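PDB 2YYS: proline iminopeptidase-related protein from Thermus thermophilus, which is of unknown function but belongs to the S33 family of alpha/beta hydrolases and, as in its relatives, may act as a peptidase. Local coordinates for residues A[40-43]-A[44-48]; A[48-52]-A[53-57]; A[68-72]-A[73-77]; A[223-226]-A[227-231]; A[237-240]-A[241-245]. All blocks are in the same frame, centred on the assembly; numbering follows the deposited sequence.

Contact 1 (A[40-43]-A[44-48]); sequences YVLR and EGLQD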
loop_
_atom_site.group_PDB
_atom_site.type_symbol
_atom_site.label_atom_id
_atom_site.label_comp_id
_atom_site.label_asym_id
_atom_site.label_seq_id
_atom_site.Cartn_x
_atom_site.Cartn_y
_atom_site.Cartn_z
ATOM N N TYR A 40 -1.614 -4.830 -9.750
ATOM C CA TYR A 40 -0.896 -5.400 -10.894
ATOM C C TYR A 40 0.626 -5.200 -10.802
ATOM O O TYR A 40 1.395 -6.161 -10.850
ATOM C CB TYR A 40 -1.433 -4.844 -12.220
ATOM C CG TYR A 40 -0.703 -5.410 -13.417
ATOM C CD1 TYR A 40 -1.094 -6.619 -13.994
ATOM C CD2 TYR A 40 0.412 -4.759 -13.937
ATOM C CE1 TYR A 40 -0.412 -7.147 -15.087
ATOM C CE2 TYR A 40 1.103 -5.271 -15.031
ATOM C CZ TYR A 40 0.695 -6.465 -15.595
ATOM O OH TYR A 40 1.389 -6.963 -16.670
ATOM N N VAL A 41 1.061 -3.956 -10.666
ATOM C CA VAL A 41 2.493 -3.647 -10.616
ATOM C C VAL A 41 3.126 -4.257 -9.365
ATOM O O VAL A 41 4.245 -4.796 -9.382
ATOM C CB VAL A 41 2.730 -2.126 -10.670
ATOM C CG1 VAL A 41 4.131 -1.747 -10.190
ATOM C CG2 VAL A 41 2.520 -1.637 -12.090
ATOM N N LEU A 42 2.368 -4.182 -8.283
ATOM C CA LEU A 42 2.808 -4.697 -6.998
ATOM C C LEU A 42 3.079 -6.193 -7.077
ATOM O O LEU A 42 4.127 -6.665 -6.633
ATOM C CB LEU A 42 1.760 -4.364 -5.948
ATOM C CG LEU A 42 2.141 -4.478 -4.492
ATOM C CD1 LEU A 42 3.432 -3.755 -4.164
ATOM C CD2 LEU A 42 0.974 -3.917 -3.657
ATOM N N ARG A 43 2.179 -6.945 -7.703
ATOM C CA ARG A 43 2.419 -8.373 -7.884
ATOM C C ARG A 43 3.678 -8.649 -8.715
ATOM O O ARG A 43 4.472 -9.530 -8.375
ATOM C CB ARG A 43 1.228 -9.065 -8.542
ATOM C CG ARG A 43 1.578 -10.466 -9.005
ATOM C CD ARG A 43 0.414 -11.336 -9.415
ATOM N NE ARG A 43 0.903 -12.647 -9.860
ATOM C CZ ARG A 43 0.143 -13.619 -10.333
ATOM N NH1 ARG A 43 -1.168 -13.462 -10.415
ATOM N NH2 ARG A 43 0.693 -14.763 -10.716
ATOM N N GLU A 44 3.851 -7.919 -9.818
ATOM C CA GLU A 44 5.005 -8.126 -10.683
ATOM C C GLU A 44 6.313 -7.879 -9.924
ATOM O O GLU A 44 7.308 -8.536 -10.180
ATOM C CB GLU A 44 4.929 -7.239 -11.936
ATOM C CG GLU A 44 3.725 -7.496 -12.843
ATOM C CD GLU A 44 3.708 -8.884 -13.487
ATOM O OE1 GLU A 44 4.785 -9.436 -13.788
ATOM O OE2 GLU A 44 2.601 -9.431 -13.698
ATOM N N GLY A 45 6.305 -6.940 -8.986
ATOM C CA GLY A 45 7.476 -6.639 -8.187
ATOM C C GLY A 45 7.771 -7.583 -7.031
ATOM O O GLY A 45 8.933 -7.766 -6.660
ATOM N N LEU A 46 6.745 -8.188 -6.452
ATOM C CA LEU A 46 6.920 -8.980 -5.235
ATOM C C LEU A 46 6.946 -10.485 -5.465
ATOM O O LEU A 46 7.612 -11.196 -4.709
ATOM C CB LEU A 46 5.831 -8.638 -4.207
ATOM C CG LEU A 46 5.736 -7.167 -3.793
ATOM C CD1 LEU A 46 4.648 -6.970 -2.760
ATOM C CD2 LEU A 46 7.063 -6.632 -3.258
ATOM N N GLN A 47 6.224 -10.964 -6.481
ATOM C CA GLN A 47 5.897 -12.391 -6.602
ATOM C C GLN A 47 7.128 -13.311 -6.642
ATOM O O GLN A 47 7.065 -14.420 -6.144
ATOM C CB GLN A 47 4.971 -12.669 -7.810
ATOM C CG GLN A 47 5.650 -12.480 -9.190
ATOM C CD GLN A 47 4.701 -12.590 -10.410
ATOM O OE1 GLN A 47 3.606 -13.147 -10.324
ATOM N NE2 GLN A 47 5.145 -12.058 -11.544
ATOM N N ASP A 48 8.234 -12.849 -7.220
ATOM C CA ASP A 48 9.464 -13.654 -7.307
ATOM C C ASP A 48 10.033 -14.049 -5.939
ATOM O O ASP A 48 10.764 -15.032 -5.828
ATOM C CB ASP A 48 10.565 -12.901 -8.067
ATOM C CG ASP A 48 10.278 -12.752 -9.548
ATOM O OD1 ASP A 48 9.479 -13.532 -10.126
ATOM O OD2 ASP A 48 10.830 -11.860 -10.213
HETATM O O HOH W 1 0.577 -8.823 -11.976
#
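Arg43 and Gln47, one helical turn apart, are joined by a side-chain bond from Arg43 NE to Gln47 OE1 at 2.8 Å. The amide oxygen sits at the edge of the guanidinium, close to its plane, but the nitrogen meets that oxygen from above the amide plane; the two flat groups stand almost perpendicular (87°). Arg43 runs out fully extended, and Gln47 reaches it because its CG is placed between backbone N and carbonyl carbon (chi1 70°), which also leaves CG against Arg43 O. Arg43 belongs to helix 40-46, which links parallel strands 27-31 and 54-58 in a beta-alpha-beta unit of the alpha/beta hydrolase fold. From there NH1 of Arg43 goes on to form salt bridges with Glu3 and Glu18. Cutting Arg43 back to an alanine is likely to take this positive charge from Glu3 and Glu18 and leave the Gln47 amide free to turn. Along the helix, Glu44 has CG beside its backbone N, over one face of the Tyr40 ring near the rim, and the bend at chi2 (-65°) brings the carboxylate round to a water. That water donates to Glu44 OE2 at 2.7 Å and to Tyr40 O at 3.0 Å, tying the carboxylate to the preceding turn. On the buried side, Leu42 CD1 packs against Leu46 CD1 at 3.7 Å, and Phe265 and Phe269 of helix 262-274 cover Leu46.

Contact 2 (A[48-52]-A[53-57]); sequences DYLEG and FRVVY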
loop_
_atom_site.group_PDB
_atom_site.type_symbol
_atom_site.label_atom_id
_atom_site.label_comp_id
_atom_site.label_asym_id
_atom_site.label_seq_id
_atom_site.Cartn_x
_atom_site.Cartn_y
_atom_site.Cartn_z
ATOM N N ASP A 48 8.234 -12.849 -7.220
ATOM C CA ASP A 48 9.464 -13.654 -7.307
ATOM C C ASP A 48 10.033 -14.049 -5.939
ATOM O O ASP A 48 10.764 -15.032 -5.828
ATOM C CB ASP A 48 10.565 -12.901 -8.067
ATOM C CG ASP A 48 10.278 -12.752 -9.548
ATOM O OD1 ASP A 48 9.479 -13.532 -10.126
ATOM O OD2 ASP A 48 10.830 -11.860 -10.213
ATOM N N TYR A 49 9.710 -13.270 -4.907
ATOM C CA TYR A 49 10.202 -13.527 -3.554
ATOM C C TYR A 49 9.219 -14.307 -2.689
ATOM O O TYR A 49 9.524 -14.613 -1.546
ATOM C CB TYR A 49 10.557 -12.192 -2.897
ATOM C CG TYR A 49 11.427 -11.342 -3.796
ATOM C CD1 TYR A 49 12.702 -11.775 -4.169
ATOM C CD2 TYR A 49 10.970 -10.134 -4.310
ATOM C CE1 TYR A 49 13.506 -11.013 -5.008
ATOM C CE2 TYR A 49 11.772 -9.356 -5.159
ATOM C CZ TYR A 49 13.039 -9.801 -5.498
ATOM O OH TYR A 49 13.835 -9.040 -6.330
ATOM N N LEU A 50 8.063 -14.670 -3.244
ATOM C CA LEU A 50 6.938 -15.164 -2.447
ATOM C C LEU A 50 6.496 -16.596 -2.782
ATOM O O LEU A 50 5.364 -16.995 -2.485
ATOM C CB LEU A 50 5.754 -14.198 -2.598
ATOM C CG LEU A 50 5.960 -12.788 -2.040
ATOM C CD1 LEU A 50 4.691 -11.967 -2.225
ATOM C CD2 LEU A 50 6.380 -12.782 -0.568
ATOM N N GLU A 51 7.372 -17.378 -3.397
ATOM C CA GLU A 51 7.028 -18.767 -3.688
ATOM C C GLU A 51 6.973 -19.515 -2.355
ATOM O O GLU A 51 7.713 -19.196 -1.422
ATOM C CB GLU A 51 8.024 -19.384 -4.674
ATOM C CG GLU A 51 7.756 -18.924 -6.113
ATOM C CD GLU A 51 8.874 -19.283 -7.089
ATOM O OE1 GLU A 51 9.645 -20.228 -6.800
ATOM O OE2 GLU A 51 8.976 -18.616 -8.150
ATOM N N GLY A 52 6.054 -20.457 -2.224
ATOM C CA GLY A 52 5.841 -21.071 -0.919
ATOM C C GLY A 52 5.067 -20.211 0.087
ATOM O O GLY A 52 4.951 -20.577 1.264
ATOM N N PHE A 53 4.551 -19.064 -0.340
ATOM C CA PHE A 53 3.445 -18.442 0.373
ATOM C C PHE A 53 2.199 -18.618 -0.477
ATOM O O PHE A 53 2.278 -18.733 -1.690
ATOM C CB PHE A 53 3.682 -16.956 0.607
ATOM C CG PHE A 53 4.670 -16.646 1.699
ATOM C CD1 PHE A 53 4.259 -16.547 3.023
ATOM C CD2 PHE A 53 6.002 -16.415 1.395
ATOM C CE1 PHE A 53 5.169 -16.228 4.024
ATOM C CE2 PHE A 53 6.916 -16.107 2.391
ATOM C CZ PHE A 53 6.502 -16.011 3.706
ATOM N N ARG A 54 1.051 -18.670 0.175
ATOM C CA ARG A 54 -0.208 -18.438 -0.497
ATOM C C ARG A 54 -0.436 -16.937 -0.468
ATOM O O ARG A 54 -0.627 -16.350 0.600
ATOM C CB ARG A 54 -1.337 -19.150 0.222
ATOM C CG ARG A 54 -2.684 -18.982 -0.440
ATOM C CD ARG A 54 -3.766 -19.698 0.277
ATOM N NE ARG A 54 -5.056 -19.536 -0.365
ATOM C CZ ARG A 54 -6.186 -20.016 0.116
ATOM N NH1 ARG A 54 -6.198 -20.693 1.255
ATOM N NH2 ARG A 54 -7.312 -19.824 -0.540
ATOM N N VAL A 55 -0.403 -16.311 -1.637
ATOM C CA VAL A 55 -0.512 -14.871 -1.731
ATOM C C VAL A 55 -1.832 -14.487 -2.407
ATOM O O VAL A 55 -2.136 -14.919 -3.525
ATOM C CB VAL A 55 0.654 -14.272 -2.520
ATOM C CG1 VAL A 55 0.648 -12.765 -2.387
ATOM C CG2 VAL A 55 1.962 -14.838 -2.046
ATOM N N VAL A 56 -2.590 -13.650 -1.721
ATOM C CA VAL A 56 -3.863 -13.178 -2.220
ATOM C C VAL A 56 -3.676 -11.724 -2.648
ATOM O O VAL A 56 -3.672 -10.798 -1.809
ATOM C CB VAL A 56 -4.951 -13.322 -1.135
ATOM C CG1 VAL A 56 -6.301 -12.890 -1.666
ATOM C CG2 VAL A 56 -5.010 -14.746 -0.658
ATOM N N TYR A 57 -3.438 -11.535 -3.939
ATOM C CA TYR A 57 -3.429 -10.203 -4.525
ATOM C C TYR A 57 -4.870 -9.865 -4.836
ATOM O O TYR A 57 -5.599 -10.689 -5.367
ATOM C CB TYR A 57 -2.581 -10.134 -5.806
ATOM C CG TYR A 57 -1.170 -10.668 -5.676
ATOM C CD1 TYR A 57 -0.124 -9.846 -5.292
ATOM C CD2 TYR A 57 -0.881 -11.997 -5.964
ATOM C CE1 TYR A 57 1.178 -10.342 -5.185
ATOM C CE2 TYR A 57 0.402 -12.496 -5.861
ATOM C CZ TYR A 57 1.431 -11.664 -5.471
ATOM O OH TYR A 57 2.713 -12.179 -5.360
HETATM O O HOH W 2 3.182 -17.527 -4.136
#
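Leu50 and Phe53 close a type II beta turn that leads from the end of helix 40-46 into strand 54-58. Its backbone bond runs from Phe53 N to Leu50 O at 3.1 Å, and a water donates both to that oxygen and to Phe53 O, at 2.8 and 2.9 Å. Leu50 O also lies at the edge of the Phe53 ring, near its plane. Gly52 takes a positive phi of 76°, where a side chain would press on the preceding carbonyl oxygen. The apolar contacts start from Leu50: its CB meets Val55 CG2 at 3.9 Å, and CD2 touches Phe53 CD2 at 4.1 Å. Leu50 CD1 makes a van der Waals contact with a polar atom, the hydroxyl oxygen of Tyr57, at 3.7 Å. With CG beside the backbone N (chi1 -65°), the leucine fork can touch the strand with one methyl and the phenyl ring with the other. Phe269 and Leu273 of helix 262-274 also pack on Leu50. With an alanine replacing Phe53, a gap is likely to open beside Leu50 CD2 and Leu28. The chemistry is thus split: Leu50 O takes a backbone N-H and a water, and Phe53 O the same water, whereas the side chains join the turn to the strand mainly by van der Waals packing.

Contact 3 (A[68-72]-A[73-77]); sequences ELPQD and PRLFT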
loop_
_atom_site.group_PDB
_atom_site.type_symbol
_atom_site.label_atom_id
_atom_site.label_comp_id
_atom_site.label_asym_id
_atom_site.label_seq_id
_atom_site.Cartn_x
_atom_site.Cartn_y
_atom_site.Cartn_z
ATOM N N GLU A 68 -17.399 -2.323 -10.512
ATOM C CA GLU A 68 -17.774 -0.937 -10.302
ATOM C C GLU A 68 -18.876 -0.875 -9.248
ATOM O O GLU A 68 -19.830 -1.645 -9.293
ATOM C CB GLU A 68 -18.245 -0.330 -11.630
ATOM C CG GLU A 68 -18.293 1.197 -11.658
ATOM C CD GLU A 68 -18.517 1.775 -13.062
ATOM O OE1 GLU A 68 -18.078 1.173 -14.076
ATOM O OE2 GLU A 68 -19.135 2.854 -13.157
ATOM N N LEU A 69 -18.720 0.013 -8.277
ATOM C CA LEU A 69 -19.700 0.144 -7.210
ATOM C C LEU A 69 -20.705 1.228 -7.566
ATOM O O LEU A 69 -20.391 2.119 -8.372
ATOM C CB LEU A 69 -19.017 0.479 -5.881
ATOM C CG LEU A 69 -18.156 -0.642 -5.295
ATOM C CD1 LEU A 69 -17.543 -0.193 -3.990
ATOM C CD2 LEU A 69 -18.962 -1.904 -5.083
ATOM N N PRO A 70 -21.892 1.163 -6.955
ATOM C CA PRO A 70 -22.904 2.215 -7.121
ATOM C C PRO A 70 -22.349 3.581 -6.747
ATOM O O PRO A 70 -21.341 3.663 -6.036
ATOM C CB PRO A 70 -24.021 1.816 -6.145
ATOM C CG PRO A 70 -23.825 0.352 -5.854
ATOM C CD PRO A 70 -22.354 0.082 -6.061
ATOM N N GLN A 71 -23.000 4.635 -7.228
ATOM C CA GLN A 71 -22.561 6.005 -6.962
ATOM C C GLN A 71 -22.965 6.422 -5.545
ATOM O O GLN A 71 -24.023 7.030 -5.333
ATOM C CB GLN A 71 -23.122 6.980 -8.016
ATOM C CG GLN A 71 -22.468 6.838 -9.416
ATOM C CD GLN A 71 -20.988 7.257 -9.453
ATOM O OE1 GLN A 71 -20.561 8.158 -8.716
ATOM N NE2 GLN A 71 -20.209 6.607 -10.324
ATOM N N ASP A 72 -22.092 6.104 -4.587
ATOM C CA ASP A 72 -22.372 6.302 -3.172
ATOM C C ASP A 72 -21.049 6.420 -2.404
ATOM O O ASP A 72 -20.428 5.418 -2.066
ATOM C CB ASP A 72 -23.244 5.148 -2.659
ATOM C CG ASP A 72 -23.590 5.268 -1.196
ATOM O OD1 ASP A 72 -23.252 6.290 -0.564
ATOM O OD2 ASP A 72 -24.190 4.362 -0.584
ATOM N N PRO A 73 -20.619 7.649 -2.128
ATOM C CA PRO A 73 -19.334 7.897 -1.448
ATOM C C PRO A 73 -19.164 7.269 -0.065
ATOM O O PRO A 73 -18.036 7.165 0.409
ATOM C CB PRO A 73 -19.306 9.423 -1.312
ATOM C CG PRO A 73 -20.743 9.846 -1.451
ATOM C CD PRO A 73 -21.314 8.911 -2.459
ATOM N N ARG A 74 -20.257 6.874 0.578
ATOM C CA ARG A 74 -20.207 6.248 1.897
ATOM C C ARG A 74 -19.656 4.827 1.863
ATOM O O ARG A 74 -19.347 4.260 2.897
ATOM C CB ARG A 74 -21.613 6.211 2.508
ATOM C CG ARG A 74 -22.234 7.592 2.718
ATOM C CD ARG A 74 -23.690 7.536 3.146
ATOM N NE ARG A 74 -24.492 6.820 2.152
ATOM C CZ ARG A 74 -25.734 6.377 2.340
ATOM N NH1 ARG A 74 -26.368 6.579 3.495
ATOM N NH2 ARG A 74 -26.350 5.730 1.356
ATOM N N LEU A 75 -19.556 4.250 0.673
ATOM C CA LEU A 75 -18.962 2.933 0.506
ATOM C C LEU A 75 -17.446 2.971 0.649
ATOM O O LEU A 75 -16.830 1.935 0.852
ATOM C CB LEU A 75 -19.332 2.353 -0.861
ATOM C CG LEU A 75 -20.833 2.133 -1.083
ATOM C CD1 LEU A 75 -21.112 1.861 -2.563
ATOM C CD2 LEU A 75 -21.366 1.008 -0.194
ATOM N N PHE A 76 -16.861 4.165 0.564
ATOM C CA PHE A 76 -15.419 4.324 0.476
ATOM C C PHE A 76 -14.833 4.899 1.754
ATOM O O PHE A 76 -14.678 6.112 1.894
ATOM C CB PHE A 76 -15.098 5.179 -0.740
ATOM C CG PHE A 76 -15.423 4.496 -2.023
ATOM C CD1 PHE A 76 -14.669 3.400 -2.436
ATOM C CD2 PHE A 76 -16.508 4.897 -2.789
ATOM C CE1 PHE A 76 -14.967 2.735 -3.599
ATOM C CE2 PHE A 76 -16.815 4.239 -3.979
ATOM C CZ PHE A 76 -16.049 3.152 -4.386
ATOM N N THR A 77 -14.539 3.999 2.694
ATOM C CA THR A 77 -13.936 4.355 3.973
ATOM C C THR A 77 -12.823 3.377 4.289
ATOM O O THR A 77 -12.769 2.278 3.740
ATOM C CB THR A 77 -14.964 4.302 5.122
ATOM O OG1 THR A 77 -15.471 2.969 5.255
ATOM C CG2 THR A 77 -16.215 5.190 4.849
#
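Asp72 and Arg74 form a salt bridge across the start of a short 3-10 segment, residues 73-75, in the loop that connects strand 54-58 to helix 78-91. Arg74 bends at chi3 (-58°) and grips the carboxylate side-on, NE to Asp72 OD1 at 3.0 Å and NH2 to Asp72 OD2 at 3.2 Å. The first bond is essentially straight and uses the syn lone pair; the second comes from above the carboxylate plane, the two groups being turned 40° apart. The backbone of Asp72 serves as well: its O accepts from Leu75 N at 3.1 Å. Leu75 turns inward, its CD1 lying 3.9 Å from Asp72 CB and 4.1 Å from Pro70 CD. Next along the contact, Leu69 CD1 touches Phe76 CZ at 3.7 Å, and helix 195-202 packs on the same ring through Pro196, Ala199 and Phe200. OD1 of Asp72 takes one bond more, from the backbone N of Arg74 at 3.3 Å, which meets it from 54° above the carboxylate plane.

Contact 4 (A[223-226]-A[227-231]); sequences VLVG and ERDGT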
loop_
_atom_site.group_PDB
_atom_site.type_symbol
_atom_site.label_atom_id
_atom_site.label_comp_id
_atom_site.label_asym_id
_atom_site.label_seq_id
_atom_site.Cartn_x
_atom_site.Cartn_y
_atom_site.Cartn_z
ATOM N N VAL A 223 9.289 -2.071 8.130
ATOM C CA VAL A 223 9.110 -0.956 7.230
ATOM C C VAL A 223 10.272 -0.951 6.240
ATOM O O VAL A 223 11.433 -0.970 6.635
ATOM C CB VAL A 223 9.060 0.388 7.980
ATOM C CG1 VAL A 223 8.964 1.538 7.000
ATOM C CG2 VAL A 223 7.882 0.418 8.966
ATOM N N LEU A 224 9.928 -0.949 4.958
ATOM C CA LEU A 224 10.880 -0.827 3.856
ATOM C C LEU A 224 10.478 0.377 3.044
ATOM O O LEU A 224 9.319 0.502 2.657
ATOM C CB LEU A 224 10.816 -2.042 2.929
ATOM C CG LEU A 224 11.670 -3.269 3.203
ATOM C CD1 LEU A 224 11.350 -3.866 4.537
ATOM C CD2 LEU A 224 11.447 -4.301 2.097
ATOM N N VAL A 225 11.431 1.251 2.761
ATOM C CA VAL A 225 11.127 2.490 2.064
ATOM C C VAL A 225 12.330 2.985 1.267
ATOM O O VAL A 225 13.474 2.717 1.610
ATOM C CB VAL A 225 10.648 3.558 3.083
ATOM C CG1 VAL A 225 11.775 3.949 4.035
ATOM C CG2 VAL A 225 10.069 4.782 2.385
ATOM N N GLY A 226 12.066 3.723 0.199
ATOM C CA GLY A 226 13.134 4.278 -0.616
ATOM C C GLY A 226 13.567 5.601 -0.032
ATOM O O GLY A 226 12.738 6.420 0.331
ATOM N N GLU A 227 14.867 5.817 0.058
ATOM C CA GLU A 227 15.407 7.094 0.532
ATOM C C GLU A 227 14.912 8.299 -0.255
ATOM O O GLU A 227 14.779 9.403 0.292
ATOM C CB GLU A 227 16.918 7.036 0.421
ATOM C CG GLU A 227 17.666 8.245 0.928
ATOM C CD GLU A 227 19.133 8.109 0.575
ATOM O OE1 GLU A 227 19.467 8.206 -0.655
ATOM O OE2 GLU A 227 19.908 7.829 1.530
ATOM N N ARG A 228 14.667 8.081 -1.543
ATOM C CA ARG A 228 14.203 9.131 -2.451
ATOM C C ARG A 228 12.721 9.064 -2.808
ATOM O O ARG A 228 12.276 9.661 -3.785
ATOM C CB ARG A 228 15.091 9.132 -3.698
ATOM C CG ARG A 228 16.548 9.483 -3.333
ATOM C CD ARG A 228 17.503 9.649 -4.509
ATOM N NE ARG A 228 17.131 10.751 -5.395
ATOM C CZ ARG A 228 17.761 11.051 -6.538
ATOM N NH1 ARG A 228 18.816 10.339 -6.933
ATOM N NH2 ARG A 228 17.336 12.063 -7.293
ATOM N N ASP A 229 11.953 8.351 -1.993
ATOM C CA ASP A 229 10.496 8.325 -2.113
ATOM C C ASP A 229 9.961 9.535 -1.358
ATOM O O ASP A 229 9.788 9.493 -0.139
ATOM C CB ASP A 229 9.958 7.025 -1.530
ATOM C CG ASP A 229 8.456 6.880 -1.671
ATOM O OD1 ASP A 229 7.798 7.806 -2.182
ATOM O OD2 ASP A 229 7.856 5.864 -1.271
ATOM N N GLY A 230 9.747 10.628 -2.086
ATOM C CA GLY A 230 9.206 11.842 -1.510
ATOM C C GLY A 230 7.753 11.769 -1.048
ATOM O O GLY A 230 7.272 12.744 -0.476
ATOM N N THR A 231 7.061 10.651 -1.298
ATOM C CA THR A 231 5.718 10.422 -0.759
ATOM C C THR A 231 5.692 9.696 0.581
ATOM O O THR A 231 4.631 9.584 1.189
ATOM C CB THR A 231 4.828 9.619 -1.735
ATOM O OG1 THR A 231 5.260 8.254 -1.809
ATOM C CG2 THR A 231 4.914 10.144 -3.147
HETATM O O HOH W 3 9.575 3.745 -1.093
#
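Gly226 O accepts from Asp229 N at 3.1 Å, closing a type I beta turn at the end of strand 221-226, with the donor well above the carbonyl plane. The turn is joined a second time through a water, which accepts from Gly226 N at 2.8 Å and donates to Asp229 OD2 at 2.7 Å. With chi1 at -177°, the Asp229 carboxylate is carried so that OD2 meets this water and OD1 faces Thr231; Asp229 CB lies against Gly226 O. Asp229 OD1 takes two bonds from Thr231: the backbone N makes an Asx turn at 3.1 Å, and OG1 donates at 2.6 Å on the syn side of the carboxylate. The carboxylate is thereby fixed in rotation, with OD2 also bonded to ND1 of His255. An aspartate in the loop after this strand, paired with a histidine, is consistent with the acid and base of an alpha/beta hydrolase catalytic triad. Strand 247-250 flanks Val225 through Ile247 and Val249, helix 262-274 packs on Leu224, and helix 163-171 meets Thr231.

Contact 5 (A[237-240]-A[241-245]); sequences EEVA and SRLRA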
loop_
_atom_site.group_PDB
_atom_site.type_symbol
_atom_site.label_atom_id
_atom_site.label_comp_id
_atom_site.label_asym_id
_atom_site.label_seq_id
_atom_site.Cartn_x
_atom_site.Cartn_y
_atom_site.Cartn_z
ATOM N N GLU A 237 10.296 7.163 8.987
ATOM C CA GLU A 237 11.064 7.040 10.230
ATOM C C GLU A 237 10.161 7.165 11.461
ATOM O O GLU A 237 10.350 6.438 12.429
ATOM C CB GLU A 237 12.158 8.116 10.343
ATOM C CG GLU A 237 13.221 8.087 9.256
ATOM C CD GLU A 237 14.334 7.095 9.524
ATOM O OE1 GLU A 237 14.193 6.274 10.464
ATOM O OE2 GLU A 237 15.347 7.133 8.779
ATOM N N GLU A 238 9.230 8.124 11.433
ATOM C CA GLU A 238 8.226 8.289 12.492
ATOM C C GLU A 238 7.371 7.032 12.639
ATOM O O GLU A 238 7.116 6.579 13.755
ATOM C CB GLU A 238 7.303 9.506 12.237
ATOM C CG GLU A 238 7.929 10.883 12.450
ATOM C CD GLU A 238 8.371 11.126 13.883
ATOM O OE1 GLU A 238 7.855 10.467 14.813
ATOM O OE2 GLU A 238 9.254 11.977 14.089
ATOM N N VAL A 239 6.938 6.474 11.513
ATOM C CA VAL A 239 6.123 5.262 11.516
ATOM C C VAL A 239 6.859 4.139 12.210
ATOM O O VAL A 239 6.316 3.472 13.089
ATOM C CB VAL A 239 5.745 4.813 10.083
ATOM C CG1 VAL A 239 5.052 3.471 10.088
ATOM C CG2 VAL A 239 4.845 5.846 9.432
ATOM N N ALA A 240 8.103 3.927 11.812
ATOM C CA ALA A 240 8.881 2.827 12.346
ATOM C C ALA A 240 9.153 3.018 13.833
ATOM O O ALA A 240 9.092 2.071 14.605
ATOM C CB ALA A 240 10.179 2.694 11.597
ATOM N N SER A 241 9.451 4.241 14.243
ATOM C CA SER A 241 9.840 4.470 15.634
ATOM C C SER A 241 8.628 4.349 16.583
ATOM O O SER A 241 8.731 3.774 17.658
ATOM C CB SER A 241 10.613 5.795 15.768
ATOM O OG SER A 241 9.791 6.815 16.267
ATOM N N ARG A 242 7.460 4.804 16.149
ATOM C CA ARG A 242 6.241 4.676 16.957
ATOM C C ARG A 242 5.752 3.220 17.066
ATOM O O ARG A 242 5.277 2.797 18.122
ATOM C CB ARG A 242 5.145 5.599 16.414
ATOM C CG ARG A 242 5.481 7.062 16.595
ATOM C CD ARG A 242 4.834 7.999 15.607
ATOM N NE ARG A 242 5.316 9.349 15.848
ATOM C CZ ARG A 242 4.884 10.160 16.813
ATOM N NH1 ARG A 242 3.906 9.786 17.626
ATOM N NH2 ARG A 242 5.419 11.364 16.951
ATOM N N LEU A 243 5.912 2.453 15.983
ATOM C CA LEU A 243 5.533 1.041 15.947
ATOM C C LEU A 243 6.604 0.140 16.561
ATOM O O LEU A 243 6.340 -1.021 16.864
ATOM C CB LEU A 243 5.283 0.597 14.500
ATOM C CG LEU A 243 4.109 1.226 13.765
ATOM C CD1 LEU A 243 4.147 0.835 12.296
ATOM C CD2 LEU A 243 2.794 0.781 14.401
ATOM N N ARG A 244 7.793 0.705 16.758
ATOM C CA ARG A 244 8.988 -0.018 17.171
ATOM C C ARG A 244 9.271 -1.150 16.193
ATOM O O ARG A 244 9.523 -2.263 16.577
ATOM C CB ARG A 244 8.889 -0.506 18.624
ATOM C CG ARG A 244 8.919 0.648 19.614
ATOM C CD ARG A 244 8.854 0.268 21.078
ATOM N NE ARG A 244 8.708 1.478 21.878
ATOM C CZ ARG A 244 8.616 1.525 23.198
ATOM N NH1 ARG A 244 8.505 2.707 23.789
ATOM N NH2 ARG A 244 8.614 0.416 23.927
ATOM N N ALA A 245 9.210 -0.815 14.912
ATOM C CA ALA A 245 9.482 -1.744 13.831
ATOM C C ALA A 245 10.838 -1.431 13.204
ATOM O O ALA A 245 11.174 -0.274 13.000
ATOM C CB ALA A 245 8.407 -1.604 12.785
HETATM O O HOH W 4 9.502 9.420 16.703
HETATM O O HOH W 5 8.026 13.417 16.251
#
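Val239 and Leu243 make the tight side of this helical turn. The two side chains lie side by side and point the same way, with Val239 CG1 3.6 Å from Leu243 CD1. Leu243 CG also rests on Val239 O, the carbonyl that accepts from Leu243 N at 3.1 Å. Ala240 is packed closely too, its CB 3.4 Å from Ala245 O. Leu221 of strand 221-226 covers Leu243, and Val129 touches Val239. The looser side is polar and wet. Glu238 bends at chi2 (-63°) so that its carboxylate comes back over the next turn, where Arg242 NE donates to Glu238 OE1 at 3.0 Å in a salt bridge; the oxygen lies near the guanidinium plane but is met on its anti side, and NH2 adds a weak bond. One water donates to Glu238 OE1 at 2.7 Å and is hydrogen-bonded to Ser241 OG, while another donates to Glu238 OE2 and takes a weak bond from Arg242 NH2. At the helix end Ala245 N donates to Ala240 O at 2.9 Å, and Arg244 N makes a weak bond to Ser241 O. With Arg244 at positive phi (56°), this is a Schellman motif, which ends the connecting helix of the beta-alpha-beta unit 221-226, 236-243, 247-250.

Overall arrangement
Contacts 1 and 2 are continuous, sharing Asp48 with centres about 10 Å apart, and the helix of the first packs on the strand of the second: Arg43 CA lies 3.6 Å from Tyr57 CE1. Contacts 4 and 5 also touch, though a loop separates them; their centres are about 14 Å apart, and Val223 CG2 meets Ala240 CB at 4.2 Å. Contacts 2 and 4 reach the same eight-stranded sheet, their centres about 23 Å apart. Contact 4 holds the probable catalytic acid; contacts 1 and 4 approach to about 7 Å between nearest atoms, without touching. Contact 3 stands apart, across the chain's centre from contact 4 and about 31 Å from it, centre to centre. A glycerol, probably from the crystallisation liquor, lies about 4 Å from the Phe53 side chain.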